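Side-chain contacts in methylxanthine N1-demethylase NdmA (Pseudomonas putida, PDB 6ICN), which catalyses the NAD(P)H-dependent N1-demethylation of caffeine to theobromine and formaldehyde, the first step of caffeine degradation, as a Rieske non-heme iron oxygenase: residues E27-R32 / E344-G349; W174-A179 / W315-P320; A321-V326 / Q334-L339; R340-A345 / Q351-A356. One frame throughout, in Å; residues are numbered along the deposited sequence.

Three of the four contacts use helix 330-348. Interaction 3 ties its first half to the preceding loop, interaction 4 packs its second half on helix 350-358, and interaction 1 sets its end against residues 27-32. Interactions 1 and 4 share E344 and A345, their centres are about 7 Å apart, and both are partly buried. Interaction 4 is apolar helix packing, while interaction 1 adds a water bridge to its packing. Interaction 2, also partly buried, relies on a lysine and two waters. Interaction 3 is a salt bridge at the surface of the chain, beside the second subunit. Interactions 2 and 3 touch where A319 packs on R336, and both border the second subunit.

Interaction 1. Residues E27-R32 / E344-G349; sequences EREYLR and EAHKEG
H346 holds CG anti to its backbone N (chi1 164°), and this sends the imidazole across to E29 and Y30. Y30 has its CG between its own backbone N and carbonyl carbon (chi1 83°). The phenol is thereby led away from the histidine, and Y30 CA and CB are left to meet it. The CG of E29 reaches the imidazole as well.

Y30 lies over one face of the H346 ring. Its CA is 4.0 Å from the ring centroid and close to the ring normal, a CH-pi contact in which the donor is the backbone CA of Y30. Y30 CB also packs on H346 CB at 3.7 Å. E29 approaches the ring obliquely, with its CG 3.5 Å from H346 CE1.

No direct hydrogen bond joins the two segments. A water takes that part. It lies in the ring plane at the edge, 2.7 Å from H346 NE2, and donates to E29 OE2 at 3.2 Å. The bridge would help fix the rotation of the imidazole.

Around this contact, the H346 ring also meets H33, and H346 packs on F353. The Y30 side chain packs on L339, L342 and K343, and E27 forms a salt bridge with K343.

Helix 330-348 ends here, and G349 leaves it with positive phi, a common way for a helix to finish at glycine. The arrangement is an N-terminal segment, leading into strand 35-40 of the six-stranded antiparallel sheet, docked on the C-terminal end of a helix.

Interaction 2. Residues W174-A179 / W315-P320; sequences WWDATA and WPKDAP
K317 NZ reaches D176 and binds it twice. It donates to the backbone O of D176 at 2.7 Å and forms a salt bridge with D176 OD2 at 3.0 Å. The carboxylate oxygen is met from above its plane, and the donor is tilted 35° from the carbonyl plane. The lysine chain bends at chi2 (-59°) and crosses the aspartate at about a right angle.

T178 CG2 packs on K317 CB at 3.9 Å. Of two waters, one accepts from T178 N and donates to K317 O. The other accepts from T178 OG1 at 2.8 Å and donates to D318 OD1 at 2.7 Å.

In the next shell, H276 ND1 bonds D176 OD1 and D176 N donates to E312 OE1. R181 NE binds K317 O, and T178 OG1 caps R181 N at the start of helix 179-186. An alanine in place of K317 would remove the ammonium and is likely to leave the D176 carboxylate and carbonyl without this shared partner.

One cation thus serves a charged and a neutral oxygen of D176, the centre of an inverse gamma turn. With the waters, it joins this turn after strand 166-175 to loop 315-320, mainly by polar contacts.

Interaction 3. Residues A321-V326 / Q334-L339; sequences ADEVSV and QYRKWL
The R336 guanidinium and the E323 carboxylate are nearly coplanar, their planes 30° apart. E323 OE2 lies at the guanidinium edge and in its plane. The arginine comes end-on and grips this one oxygen with both terminal nitrogens. R336 NH2 donates to E323 OE2 at 2.8 Å, and R336 NH1 donates to the same atom at 2.9 Å. The NH2 group meets the oxygen nearly along its C-O axis. The NH1 group comes on the anti side. Both bonds are moderately bent, with angles of 147° and 140° at hydrogen, as expected when two N-H groups share one acceptor.

The R336 chain, extended from CG to NE, carries the guanidinium from the helix to the loop. The E323 chain is extended beyond CG and meets it at about a right angle. A leucine in place of R336 would remove the guanidinium and would probably leave E323 OE2 without both of these donors, loosening the hold of the loop on the helix.

The charges are shared more widely. E323 OE1 bonds S84 OG of the second subunit and forms a salt bridge with R181, while R336 NE pairs with E184. R83 of the second subunit also comes close to R336 beside this cluster of acids, and E323 packs on H82 of that subunit; H82 and R83 line its [2Fe-2S] pocket.

The salt bridge therefore lies at a subunit interface. It joins the loop between helices 293-313 and 330-348 to the first half of helix 330-348, alongside helix 179-186, which supplies R181 and E184.

Interaction 4. Residues R340-A345 / Q351-A356; sequences RELKEA and QAFRSA
A345 points its methyl toward helix 351-356, and A352 and A356 point theirs back. A345 CB lies 3.6 Å from A356 CB and 4.2 Å from A352 CB, so small side chains face each other along the seam. A345 CB also comes to 3.6 Å from the backbone O of A352. With no bulky group between them, the backbones come close: A345 CA is 4.7 Å from F353 CA. The axes of the two short segments approach to 8.5 Å and run antiparallel, at 164°.

L342 and F353 flank the alanines. L342 CG is anti to its carbonyl carbon (chi1 -70°), and the branch ending in CD2 turns toward the other helix. L342 CD2 lies 4.1 Å from F353 CE1 and packs on A356 as well. The F353 ring is turned edge-on to the backbone of L342. Its CD1 lies 3.6 Å from L342 O, which sits at the ring edge near its plane. The slightly positive rim of the ring probably suits the carbonyl oxygen there.

On the side of F353, the ring also meets F149. At the margin, E341 forms a salt bridge with R215. Near the end of helix 350-358, A356 O probably accepts from W338 NE1.

The pair is an antiparallel helical hairpin with a very short connection between its helices. No hydrogen bond crosses between these two segments. Their cohesion comes from alanine methyls, one leucine branch and one aromatic edge, and depends on close fit rather than on charge.

Interaction 1. Residues E27-R32 / E344-G349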
# COMPACT_ATOMS: atom_id res chain seq x y z
N GLU A 27 8.80 -35.87 16.42
CA GLU A 27 7.37 -36.14 16.59
C GLU A 27 6.67 -36.42 15.27
O GLU A 27 5.68 -37.17 15.25
CB GLU A 27 6.70 -34.93 17.25
CG GLU A 27 7.11 -34.68 18.69
CD GLU A 27 6.54 -35.71 19.65
OE1 GLU A 27 5.29 -35.75 19.80
OE2 GLU A 27 7.33 -36.48 20.25
N ARG A 28 7.16 -35.86 14.16
CA ARG A 28 6.41 -35.77 12.92
C ARG A 28 6.84 -36.79 11.89
O ARG A 28 6.22 -36.87 10.83
CB ARG A 28 6.54 -34.36 12.33
CG ARG A 28 6.14 -33.26 13.30
CD ARG A 28 5.41 -32.10 12.55
NE ARG A 28 3.97 -32.20 12.71
CZ ARG A 28 3.09 -31.58 11.92
NH1 ARG A 28 1.76 -31.71 12.13
NH2 ARG A 28 3.51 -30.84 10.90
N GLU A 29 7.90 -37.53 12.17
CA GLU A 29 8.45 -38.43 11.16
C GLU A 29 7.39 -39.41 10.66
O GLU A 29 7.32 -39.70 9.46
CB GLU A 29 9.66 -39.16 11.74
CG GLU A 29 10.22 -40.26 10.87
CD GLU A 29 11.09 -39.74 9.74
OE1 GLU A 29 11.41 -38.53 9.72
OE2 GLU A 29 11.47 -40.57 8.87
N TYR A 30 6.54 -39.90 11.57
CA TYR A 30 5.57 -40.92 11.18
C TYR A 30 4.60 -40.41 10.12
O TYR A 30 4.12 -41.20 9.31
CB TYR A 30 4.82 -41.44 12.42
CG TYR A 30 3.64 -40.62 12.89
CD1 TYR A 30 3.81 -39.43 13.60
CD2 TYR A 30 2.35 -41.04 12.64
CE1 TYR A 30 2.72 -38.69 14.02
CE2 TYR A 30 1.24 -40.32 13.07
CZ TYR A 30 1.45 -39.13 13.75
OH TYR A 30 0.36 -38.40 14.17
N LEU A 31 4.34 -39.10 10.08
CA LEU A 31 3.42 -38.56 9.08
C LEU A 31 3.96 -38.69 7.65
O LEU A 31 3.16 -38.66 6.71
CB LEU A 31 3.12 -37.08 9.39
CG LEU A 31 2.35 -36.88 10.70
CD1 LEU A 31 2.21 -35.37 11.00
CD2 LEU A 31 0.99 -37.52 10.61
N ARG A 32 5.27 -38.85 7.47
CA ARG A 32 5.84 -38.99 6.13
C ARG A 32 5.36 -40.26 5.44
O ARG A 32 5.44 -40.36 4.22
CB ARG A 32 7.38 -38.98 6.19
CG ARG A 32 7.98 -37.69 6.75
CD ARG A 32 9.49 -37.77 6.94
NE ARG A 32 10.20 -38.12 5.71
CZ ARG A 32 10.69 -37.22 4.86
NH1 ARG A 32 10.56 -35.92 5.13
NH2 ARG A 32 11.31 -37.61 3.75
N GLU A 344 3.86 -44.18 18.22
CA GLU A 344 4.62 -45.20 18.95
C GLU A 344 4.91 -46.41 18.07
O GLU A 344 6.04 -46.92 18.07
CB GLU A 344 3.85 -45.62 20.20
CG GLU A 344 3.76 -44.52 21.26
CD GLU A 344 5.14 -44.04 21.71
OE1 GLU A 344 5.26 -42.84 22.05
OE2 GLU A 344 6.09 -44.86 21.71
N ALA A 345 3.92 -46.86 17.31
CA ALA A 345 4.11 -48.03 16.45
C ALA A 345 5.13 -47.76 15.35
O ALA A 345 5.91 -48.65 14.99
CB ALA A 345 2.77 -48.45 15.85
N HIS A 346 5.15 -46.54 14.80
CA HIS A 346 6.17 -46.22 13.81
C HIS A 346 7.58 -46.45 14.36
O HIS A 346 8.46 -46.93 13.64
CB HIS A 346 6.00 -44.77 13.34
CG HIS A 346 7.19 -44.21 12.63
ND1 HIS A 346 8.20 -43.53 13.29
CD2 HIS A 346 7.56 -44.25 11.33
CE1 HIS A 346 9.13 -43.17 12.42
NE2 HIS A 346 8.76 -43.60 11.23
N LYS A 347 7.81 -46.14 15.64
CA LYS A 347 9.12 -46.37 16.22
C LYS A 347 9.47 -47.85 16.25
O LYS A 347 10.66 -48.20 16.19
CB LYS A 347 9.20 -45.81 17.65
CG LYS A 347 9.10 -44.31 17.79
CD LYS A 347 9.05 -43.96 19.28
CE LYS A 347 8.67 -42.50 19.52
NZ LYS A 347 8.51 -42.21 20.97
N GLU A 348 8.47 -48.71 16.35
CA GLU A 348 8.68 -50.16 16.42
C GLU A 348 8.82 -50.81 15.05
O GLU A 348 9.18 -51.99 14.98
CB GLU A 348 7.54 -50.84 17.18
CG GLU A 348 7.46 -50.45 18.66
CD GLU A 348 8.79 -50.62 19.36
OE1 GLU A 348 9.22 -49.66 20.05
OE2 GLU A 348 9.41 -51.70 19.21
N GLY A 349 8.54 -50.11 13.96
CA GLY A 349 8.82 -50.61 12.63
C GLY A 349 7.57 -50.91 11.83
O GLY A 349 6.43 -50.76 12.28
O HOH W 1 10.37 -43.58 9.07

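Interaction 2. Residues W174-A179 / W315-P320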
# COMPACT_ATOMS: atom_id res chain seq x y z
N TRP A 174 -5.64 -21.48 3.18
CA TRP A 174 -4.47 -21.60 4.04
C TRP A 174 -4.80 -21.12 5.44
O TRP A 174 -5.36 -20.03 5.60
CB TRP A 174 -3.32 -20.79 3.48
CG TRP A 174 -2.77 -21.33 2.22
CD1 TRP A 174 -3.33 -21.27 0.97
CD2 TRP A 174 -1.53 -21.99 2.08
NE1 TRP A 174 -2.51 -21.88 0.06
CE2 TRP A 174 -1.39 -22.32 0.71
CE3 TRP A 174 -0.52 -22.34 2.97
CZ2 TRP A 174 -0.27 -22.98 0.22
CZ3 TRP A 174 0.60 -23.00 2.48
CH2 TRP A 174 0.71 -23.31 1.12
N TRP A 175 -4.45 -21.91 6.45
CA TRP A 175 -4.62 -21.52 7.85
C TRP A 175 -3.31 -21.60 8.60
O TRP A 175 -2.49 -22.49 8.37
CB TRP A 175 -5.63 -22.42 8.57
CG TRP A 175 -7.08 -22.14 8.29
CD1 TRP A 175 -7.60 -21.20 7.44
CD2 TRP A 175 -8.19 -22.79 8.91
NE1 TRP A 175 -8.99 -21.25 7.48
CE2 TRP A 175 -9.36 -22.21 8.38
CE3 TRP A 175 -8.31 -23.81 9.87
CZ2 TRP A 175 -10.64 -22.62 8.77
CZ3 TRP A 175 -9.59 -24.22 10.25
CH2 TRP A 175 -10.73 -23.62 9.71
N ASP A 176 -3.12 -20.66 9.53
CA ASP A 176 -2.01 -20.72 10.47
C ASP A 176 -2.41 -21.62 11.65
O ASP A 176 -2.56 -21.18 12.79
CB ASP A 176 -1.66 -19.31 10.94
CG ASP A 176 -0.41 -19.26 11.79
OD1 ASP A 176 0.64 -19.76 11.36
OD2 ASP A 176 -0.47 -18.68 12.90
N ALA A 177 -2.62 -22.89 11.33
CA ALA A 177 -2.96 -23.90 12.32
C ALA A 177 -2.52 -25.25 11.79
O ALA A 177 -2.36 -25.44 10.59
CB ALA A 177 -4.46 -23.91 12.63
N THR A 178 -2.30 -26.19 12.71
CA THR A 178 -1.82 -27.51 12.33
C THR A 178 -2.94 -28.39 11.78
O THR A 178 -4.13 -28.16 12.00
CB THR A 178 -1.18 -28.21 13.53
OG1 THR A 178 -2.19 -28.43 14.54
CG2 THR A 178 -0.04 -27.37 14.08
N ALA A 179 -2.52 -29.46 11.08
CA ALA A 179 -3.50 -30.37 10.51
C ALA A 179 -4.28 -31.10 11.59
O ALA A 179 -5.48 -31.34 11.43
CB ALA A 179 -2.79 -31.37 9.58
N TRP A 315 -3.04 -21.90 21.05
CA TRP A 315 -1.61 -21.89 21.28
C TRP A 315 -1.28 -22.70 22.53
O TRP A 315 -2.04 -22.68 23.48
CB TRP A 315 -1.09 -20.46 21.40
CG TRP A 315 -1.53 -19.70 22.63
CD1 TRP A 315 -2.75 -19.11 22.85
CD2 TRP A 315 -0.74 -19.41 23.79
NE1 TRP A 315 -2.77 -18.49 24.09
CE2 TRP A 315 -1.54 -18.66 24.68
CE3 TRP A 315 0.57 -19.74 24.18
CZ2 TRP A 315 -1.07 -18.22 25.93
CZ3 TRP A 315 1.03 -19.30 25.41
CH2 TRP A 315 0.21 -18.55 26.27
N PRO A 316 -0.15 -23.43 22.52
CA PRO A 316 0.76 -23.62 21.38
C PRO A 316 0.10 -24.36 20.22
O PRO A 316 -1.00 -24.87 20.38
CB PRO A 316 1.90 -24.46 21.98
CG PRO A 316 1.38 -25.03 23.20
CD PRO A 316 0.34 -24.09 23.74
N LYS A 317 0.76 -24.36 19.07
CA LYS A 317 0.14 -24.88 17.85
C LYS A 317 -0.20 -26.35 17.98
O LYS A 317 -1.26 -26.79 17.51
CB LYS A 317 1.07 -24.64 16.67
CG LYS A 317 1.21 -23.17 16.27
CD LYS A 317 -0.14 -22.57 15.91
CE LYS A 317 0.02 -21.22 15.19
NZ LYS A 317 -1.30 -20.53 15.13
N ASP A 318 0.68 -27.13 18.62
CA ASP A 318 0.43 -28.53 18.93
C ASP A 318 -0.19 -28.65 20.31
O ASP A 318 0.32 -28.05 21.26
CB ASP A 318 1.74 -29.33 18.89
CG ASP A 318 2.42 -29.29 17.53
OD1 ASP A 318 1.74 -29.50 16.50
OD2 ASP A 318 3.65 -29.06 17.48
N ALA A 319 -1.25 -29.45 20.42
CA ALA A 319 -1.98 -29.57 21.68
C ALA A 319 -1.10 -30.18 22.77
O ALA A 319 -0.59 -31.30 22.59
CB ALA A 319 -3.24 -30.42 21.48
N PRO A 320 -0.86 -29.48 23.87
CA PRO A 320 -0.07 -30.05 24.97
C PRO A 320 -0.91 -30.93 25.88
O PRO A 320 -2.15 -30.98 25.81
CB PRO A 320 0.44 -28.82 25.74
CG PRO A 320 -0.07 -27.61 24.98
CD PRO A 320 -1.20 -28.07 24.11
O HOH W 2 -2.49 -25.17 15.42
O HOH W 3 -0.73 -30.34 16.03

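Interaction 3. Residues A321-V326 / Q334-L339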
# COMPACT_ATOMS: atom_id res chain seq x y z
N ALA A 321 -0.20 -31.62 26.78
CA ALA A 321 -0.84 -32.53 27.72
C ALA A 321 -1.74 -31.82 28.73
O ALA A 321 -2.56 -32.47 29.37
CB ALA A 321 0.23 -33.33 28.46
N ASP A 322 -1.61 -30.49 28.87
CA ASP A 322 -2.39 -29.82 29.90
C ASP A 322 -3.81 -29.46 29.46
O ASP A 322 -4.57 -28.94 30.28
CB ASP A 322 -1.66 -28.57 30.43
CG ASP A 322 -1.40 -27.51 29.35
OD1 ASP A 322 -1.75 -27.74 28.17
OD2 ASP A 322 -0.82 -26.45 29.69
N GLU A 323 -4.20 -29.74 28.21
CA GLU A 323 -5.58 -29.42 27.83
C GLU A 323 -6.56 -30.30 28.60
O GLU A 323 -6.29 -31.47 28.89
CB GLU A 323 -5.77 -29.57 26.32
CG GLU A 323 -5.00 -28.48 25.55
CD GLU A 323 -5.29 -28.43 24.05
OE1 GLU A 323 -4.96 -27.39 23.42
OE2 GLU A 323 -5.84 -29.41 23.50
N VAL A 324 -7.71 -29.71 28.90
CA VAL A 324 -8.71 -30.32 29.78
C VAL A 324 -9.89 -30.77 28.93
O VAL A 324 -10.67 -29.95 28.44
CB VAL A 324 -9.15 -29.34 30.87
CG1 VAL A 324 -10.19 -29.98 31.81
CG2 VAL A 324 -7.94 -28.82 31.63
N SER A 325 -10.06 -32.09 28.80
CA SER A 325 -11.18 -32.62 28.03
C SER A 325 -12.41 -32.85 28.91
O SER A 325 -12.32 -33.04 30.13
CB SER A 325 -10.81 -33.93 27.34
OG SER A 325 -9.74 -33.77 26.43
N VAL A 326 -13.58 -32.84 28.27
CA VAL A 326 -14.84 -33.24 28.88
C VAL A 326 -15.43 -34.39 28.06
O VAL A 326 -14.92 -34.75 27.01
CB VAL A 326 -15.80 -32.06 29.01
CG1 VAL A 326 -15.21 -31.07 30.00
CG2 VAL A 326 -16.03 -31.37 27.63
N GLN A 334 -10.42 -39.69 21.17
CA GLN A 334 -10.11 -40.94 20.47
C GLN A 334 -9.15 -40.69 19.31
O GLN A 334 -8.26 -41.51 19.05
CB GLN A 334 -11.41 -41.59 20.00
CG GLN A 334 -12.31 -42.06 21.16
CD GLN A 334 -11.58 -42.96 22.15
OE1 GLN A 334 -10.88 -43.90 21.76
NE2 GLN A 334 -11.73 -42.67 23.45
N TYR A 335 -9.31 -39.56 18.62
CA TYR A 335 -8.37 -39.16 17.58
C TYR A 335 -6.96 -39.04 18.13
O TYR A 335 -6.01 -39.61 17.57
CB TYR A 335 -8.83 -37.84 16.96
CG TYR A 335 -7.95 -37.28 15.86
CD1 TYR A 335 -7.87 -37.92 14.63
CD2 TYR A 335 -7.26 -36.08 16.02
CE1 TYR A 335 -7.10 -37.39 13.59
CE2 TYR A 335 -6.50 -35.54 15.00
CZ TYR A 335 -6.42 -36.20 13.80
OH TYR A 335 -5.65 -35.67 12.78
N ARG A 336 -6.78 -38.28 19.22
CA ARG A 336 -5.46 -38.10 19.80
C ARG A 336 -4.86 -39.43 20.24
O ARG A 336 -3.66 -39.65 20.08
CB ARG A 336 -5.55 -37.12 20.97
CG ARG A 336 -5.91 -35.70 20.52
CD ARG A 336 -6.12 -34.76 21.72
NE ARG A 336 -6.39 -33.40 21.23
CZ ARG A 336 -6.31 -32.29 21.96
NH1 ARG A 336 -5.96 -32.33 23.25
NH2 ARG A 336 -6.59 -31.13 21.39
N LYS A 337 -5.70 -40.32 20.78
CA LYS A 337 -5.24 -41.63 21.22
C LYS A 337 -4.71 -42.45 20.05
O LYS A 337 -3.62 -43.05 20.14
CB LYS A 337 -6.40 -42.37 21.90
CG LYS A 337 -6.03 -43.78 22.38
CD LYS A 337 -7.20 -44.39 23.12
CE LYS A 337 -6.94 -45.85 23.44
NZ LYS A 337 -8.07 -46.42 24.23
N TRP A 338 -5.45 -42.48 18.94
CA TRP A 338 -4.98 -43.24 17.78
C TRP A 338 -3.70 -42.64 17.20
O TRP A 338 -2.77 -43.37 16.87
CB TRP A 338 -6.07 -43.32 16.72
CG TRP A 338 -5.86 -44.45 15.71
CD1 TRP A 338 -4.80 -45.30 15.62
CD2 TRP A 338 -6.77 -44.81 14.67
NE1 TRP A 338 -4.99 -46.19 14.58
CE2 TRP A 338 -6.20 -45.92 13.98
CE3 TRP A 338 -8.01 -44.34 14.26
CZ2 TRP A 338 -6.82 -46.52 12.89
CZ3 TRP A 338 -8.64 -44.93 13.19
CH2 TRP A 338 -8.04 -46.02 12.51
N LEU A 339 -3.63 -41.31 17.07
CA LEU A 339 -2.40 -40.71 16.57
C LEU A 339 -1.20 -41.08 17.45
O LEU A 339 -0.11 -41.36 16.93
CB LEU A 339 -2.53 -39.18 16.50
CG LEU A 339 -3.44 -38.60 15.43
CD1 LEU A 339 -3.32 -37.07 15.46
CD2 LEU A 339 -3.09 -39.13 14.06

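Interaction 4. Residues R340-A345 / Q351-A356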
# COMPACT_ATOMS: atom_id res chain seq x y z
N ARG A 340 -1.38 -41.06 18.77
CA ARG A 340 -0.31 -41.47 19.69
C ARG A 340 0.12 -42.91 19.42
O ARG A 340 1.33 -43.20 19.39
CB ARG A 340 -0.77 -41.32 21.16
CG ARG A 340 0.36 -41.51 22.21
CD ARG A 340 -0.11 -41.43 23.68
NE ARG A 340 -1.34 -40.63 23.83
CZ ARG A 340 -2.49 -41.05 24.38
NH1 ARG A 340 -2.63 -42.30 24.82
NH2 ARG A 340 -3.51 -40.18 24.46
N GLU A 341 -0.84 -43.80 19.19
CA GLU A 341 -0.52 -45.20 18.91
C GLU A 341 0.24 -45.34 17.60
O GLU A 341 1.15 -46.17 17.49
CB GLU A 341 -1.79 -46.04 18.86
CG GLU A 341 -2.51 -46.21 20.19
CD GLU A 341 -3.83 -46.93 20.03
OE1 GLU A 341 -4.03 -47.57 18.97
OE2 GLU A 341 -4.67 -46.87 20.95
N LEU A 342 -0.13 -44.54 16.60
CA LEU A 342 0.57 -44.61 15.32
C LEU A 342 2.00 -44.13 15.46
O LEU A 342 2.94 -44.71 14.89
CB LEU A 342 -0.20 -43.80 14.26
CG LEU A 342 -1.54 -44.41 13.82
CD1 LEU A 342 -2.45 -43.41 13.11
CD2 LEU A 342 -1.29 -45.65 12.93
N LYS A 343 2.21 -43.04 16.22
CA LYS A 343 3.55 -42.53 16.44
C LYS A 343 4.41 -43.56 17.18
O LYS A 343 5.57 -43.78 16.81
CB LYS A 343 3.46 -41.23 17.23
CG LYS A 343 4.79 -40.62 17.55
CD LYS A 343 4.61 -39.36 18.38
CE LYS A 343 5.95 -38.82 18.83
NZ LYS A 343 6.13 -38.93 20.30
N GLU A 344 3.86 -44.18 18.22
CA GLU A 344 4.62 -45.20 18.95
C GLU A 344 4.91 -46.41 18.07
O GLU A 344 6.04 -46.92 18.07
CB GLU A 344 3.85 -45.62 20.20
CG GLU A 344 3.76 -44.52 21.26
CD GLU A 344 5.14 -44.04 21.71
OE1 GLU A 344 5.26 -42.84 22.05
OE2 GLU A 344 6.09 -44.86 21.71
N ALA A 345 3.92 -46.86 17.31
CA ALA A 345 4.11 -48.03 16.45
C ALA A 345 5.13 -47.76 15.35
O ALA A 345 5.91 -48.65 14.99
CB ALA A 345 2.77 -48.45 15.85
N GLN A 351 5.90 -53.52 10.57
CA GLN A 351 4.83 -54.44 10.96
C GLN A 351 3.98 -53.87 12.10
O GLN A 351 2.75 -53.98 12.07
CB GLN A 351 5.45 -55.79 11.33
CG GLN A 351 6.41 -55.77 12.53
CD GLN A 351 7.55 -54.73 12.41
OE1 GLN A 351 8.35 -54.76 11.45
NE2 GLN A 351 7.60 -53.80 13.38
N ALA A 352 4.62 -53.26 13.10
CA ALA A 352 3.85 -52.65 14.19
C ALA A 352 2.97 -51.52 13.68
O ALA A 352 1.79 -51.42 14.06
CB ALA A 352 4.79 -52.12 15.27
N PHE A 353 3.52 -50.67 12.81
CA PHE A 353 2.74 -49.57 12.24
C PHE A 353 1.55 -50.09 11.44
O PHE A 353 0.44 -49.58 11.58
CB PHE A 353 3.66 -48.70 11.38
CG PHE A 353 3.01 -47.43 10.87
CD1 PHE A 353 2.98 -46.30 11.67
CD2 PHE A 353 2.45 -47.38 9.60
CE1 PHE A 353 2.39 -45.13 11.20
CE2 PHE A 353 1.87 -46.22 9.13
CZ PHE A 353 1.84 -45.10 9.94
N ARG A 354 1.77 -51.10 10.59
CA ARG A 354 0.67 -51.64 9.81
C ARG A 354 -0.46 -52.14 10.69
O ARG A 354 -1.64 -51.94 10.39
CB ARG A 354 1.19 -52.77 8.91
CG ARG A 354 0.10 -53.47 8.13
CD ARG A 354 0.67 -54.66 7.38
NE ARG A 354 1.17 -54.25 6.08
CZ ARG A 354 0.41 -54.19 4.99
NH1 ARG A 354 -0.88 -54.51 5.07
NH2 ARG A 354 0.93 -53.79 3.83
N SER A 355 -0.13 -52.80 11.81
CA SER A 355 -1.16 -53.29 12.72
C SER A 355 -1.90 -52.15 13.40
O SER A 355 -3.14 -52.16 13.48
CB SER A 355 -0.53 -54.21 13.76
OG SER A 355 -0.00 -55.37 13.12
N ALA A 356 -1.17 -51.17 13.92
CA ALA A 356 -1.80 -50.02 14.56
C ALA A 356 -2.76 -49.31 13.61
O ALA A 356 -3.86 -48.90 14.01
CB ALA A 356 -0.73 -49.05 15.06